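PDB 2WDD: sulfur oxidation protein soxB from Thermus thermophilus, which probably hydrolyses the sulfur-sulfur bond of cysteine S-thiosulfonate in the Sox sulfur oxidation pathway, with a two-manganese centre. Local coordinates for residues Y210-V215 and L317-G322. Numbering follows the deposited sequence.
Sequences YALAVV and LKLWKG
The carbonyl oxygen L319 O accepts a 2.8 Å hydrogen bond from a water O; the same water lies 3.4 Å from Y210 OH, a weak bond, and makes a thin polar bridge between the two residues. The direct contact is apolar. L319 CB packs on one face of the Y210 ring in a CH-pi contact, 4.0 Å from the ring centre and 14° off its normal, with L319 C over the same face. The two side chains run antiparallel alongside each other, the phenol passing out over the L319 peptide while the leucine reaches back, its CD1 3.8 Å from Y210 CB. Chi1 of -45° sets Y210 CG anti to its carbonyl carbon and beside the backbone N, 4.0 Å from L319 CB. Y210 CE1 comes 3.9 Å from W320 CA.

Deeper in, leucines take over. L212 spreads its two methyls, CD2 to L317 CD1 at 4.2 Å and CD1 toward L319 CD2, while V207 and A257, from strands 202-207 and 257-262, and I324, from strand 323-333, pack against these leucines. The side chain of N256 links the two segments, accepting from A211 N through OD1 and donating to K321 O through ND2.

The strand segments, 114° between their directions, belong to two different mixed sheets. Face-to-face packing of two such sheets is the sandwich of the calcineurin-like metallophosphatase fold, as in the 5'-nucleotidase family, here at its edge and away from the dimanganese site.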
# COMPACT_ATOMS: atom_id res chain seq x y z
N TYR A 210 -27.56 -9.37 17.36
CA TYR A 210 -26.22 -9.94 17.50
C TYR A 210 -25.23 -8.88 17.95
O TYR A 210 -25.55 -7.70 17.98
CB TYR A 210 -25.72 -10.51 16.16
CG TYR A 210 -26.74 -11.34 15.41
CD1 TYR A 210 -26.82 -12.71 15.61
CD2 TYR A 210 -27.60 -10.75 14.49
CE1 TYR A 210 -27.73 -13.48 14.92
CE2 TYR A 210 -28.53 -11.51 13.81
CZ TYR A 210 -28.59 -12.87 14.02
OH TYR A 210 -29.50 -13.63 13.34
N ALA A 211 -24.02 -9.32 18.24
CA ALA A 211 -22.95 -8.40 18.63
C ALA A 211 -21.73 -8.77 17.78
O ALA A 211 -21.33 -9.93 17.71
CB ALA A 211 -22.64 -8.53 20.11
N LEU A 212 -21.16 -7.76 17.13
CA LEU A 212 -20.00 -7.96 16.26
C LEU A 212 -18.81 -7.22 16.82
O LEU A 212 -18.87 -6.01 17.03
CB LEU A 212 -20.31 -7.39 14.87
CG LEU A 212 -19.24 -7.46 13.78
CD1 LEU A 212 -19.00 -8.91 13.38
CD2 LEU A 212 -19.67 -6.64 12.57
N ALA A 213 -17.71 -7.94 17.03
CA ALA A 213 -16.48 -7.32 17.52
C ALA A 213 -15.56 -6.98 16.34
O ALA A 213 -15.36 -7.81 15.45
CB ALA A 213 -15.73 -8.27 18.45
N VAL A 214 -14.98 -5.78 16.38
CA VAL A 214 -13.96 -5.37 15.40
C VAL A 214 -12.68 -5.30 16.23
O VAL A 214 -12.58 -4.50 17.17
CB VAL A 214 -14.26 -3.99 14.79
CG1 VAL A 214 -13.12 -3.55 13.84
CG2 VAL A 214 -15.57 -3.99 14.03
N VAL A 215 -11.73 -6.19 15.93
CA VAL A 215 -10.44 -6.23 16.61
C VAL A 215 -9.45 -5.56 15.67
O VAL A 215 -9.52 -5.76 14.46
CB VAL A 215 -10.00 -7.69 16.88
CG1 VAL A 215 -8.64 -7.75 17.59
CG2 VAL A 215 -11.09 -8.45 17.66
N LEU A 317 -22.81 -8.99 5.99
CA LEU A 317 -22.73 -10.19 6.80
C LEU A 317 -24.06 -10.71 7.31
O LEU A 317 -24.84 -9.98 7.94
CB LEU A 317 -21.85 -9.94 8.02
CG LEU A 317 -20.47 -9.32 7.77
CD1 LEU A 317 -19.77 -9.00 9.08
CD2 LEU A 317 -19.64 -10.25 6.89
N LYS A 318 -24.28 -12.01 7.13
CA LYS A 318 -25.42 -12.68 7.76
C LYS A 318 -24.78 -13.34 8.97
O LYS A 318 -23.93 -14.23 8.83
CB LYS A 318 -25.98 -13.77 6.86
CG LYS A 318 -27.07 -13.31 5.95
CD LYS A 318 -27.64 -14.50 5.20
CE LYS A 318 -28.81 -14.10 4.33
NZ LYS A 318 -29.28 -15.28 3.54
N LEU A 319 -25.15 -12.90 10.16
CA LEU A 319 -24.54 -13.44 11.36
C LEU A 319 -25.38 -14.55 11.97
O LEU A 319 -26.57 -14.68 11.68
CB LEU A 319 -24.36 -12.33 12.40
CG LEU A 319 -23.63 -11.06 11.92
CD1 LEU A 319 -23.62 -9.99 13.01
CD2 LEU A 319 -22.22 -11.40 11.48
N TRP A 320 -24.73 -15.33 12.83
CA TRP A 320 -25.41 -16.33 13.65
C TRP A 320 -24.78 -16.30 15.04
O TRP A 320 -23.77 -15.62 15.26
CB TRP A 320 -25.41 -17.72 13.02
CG TRP A 320 -24.12 -18.48 13.06
CD1 TRP A 320 -23.03 -18.29 12.25
CD2 TRP A 320 -23.80 -19.60 13.90
NE1 TRP A 320 -22.05 -19.21 12.54
CE2 TRP A 320 -22.50 -20.03 13.54
CE3 TRP A 320 -24.49 -20.31 14.89
CZ2 TRP A 320 -21.87 -21.12 14.16
CZ3 TRP A 320 -23.86 -21.38 15.52
CH2 TRP A 320 -22.57 -21.79 15.14
N LYS A 321 -25.39 -17.00 15.99
CA LYS A 321 -24.91 -16.99 17.36
C LYS A 321 -23.41 -17.23 17.51
O LYS A 321 -22.78 -16.67 18.40
CB LYS A 321 -25.70 -17.97 18.22
CG LYS A 321 -24.83 -18.95 19.01
CD LYS A 321 -25.66 -19.81 19.96
CE LYS A 321 -26.48 -18.95 20.92
NZ LYS A 321 -27.38 -19.77 21.79
N GLY A 322 -22.84 -18.08 16.65
CA GLY A 322 -21.44 -18.44 16.74
C GLY A 322 -20.49 -17.90 15.68
O GLY A 322 -19.35 -18.36 15.60
O HOH W 1 -28.62 -13.65 10.08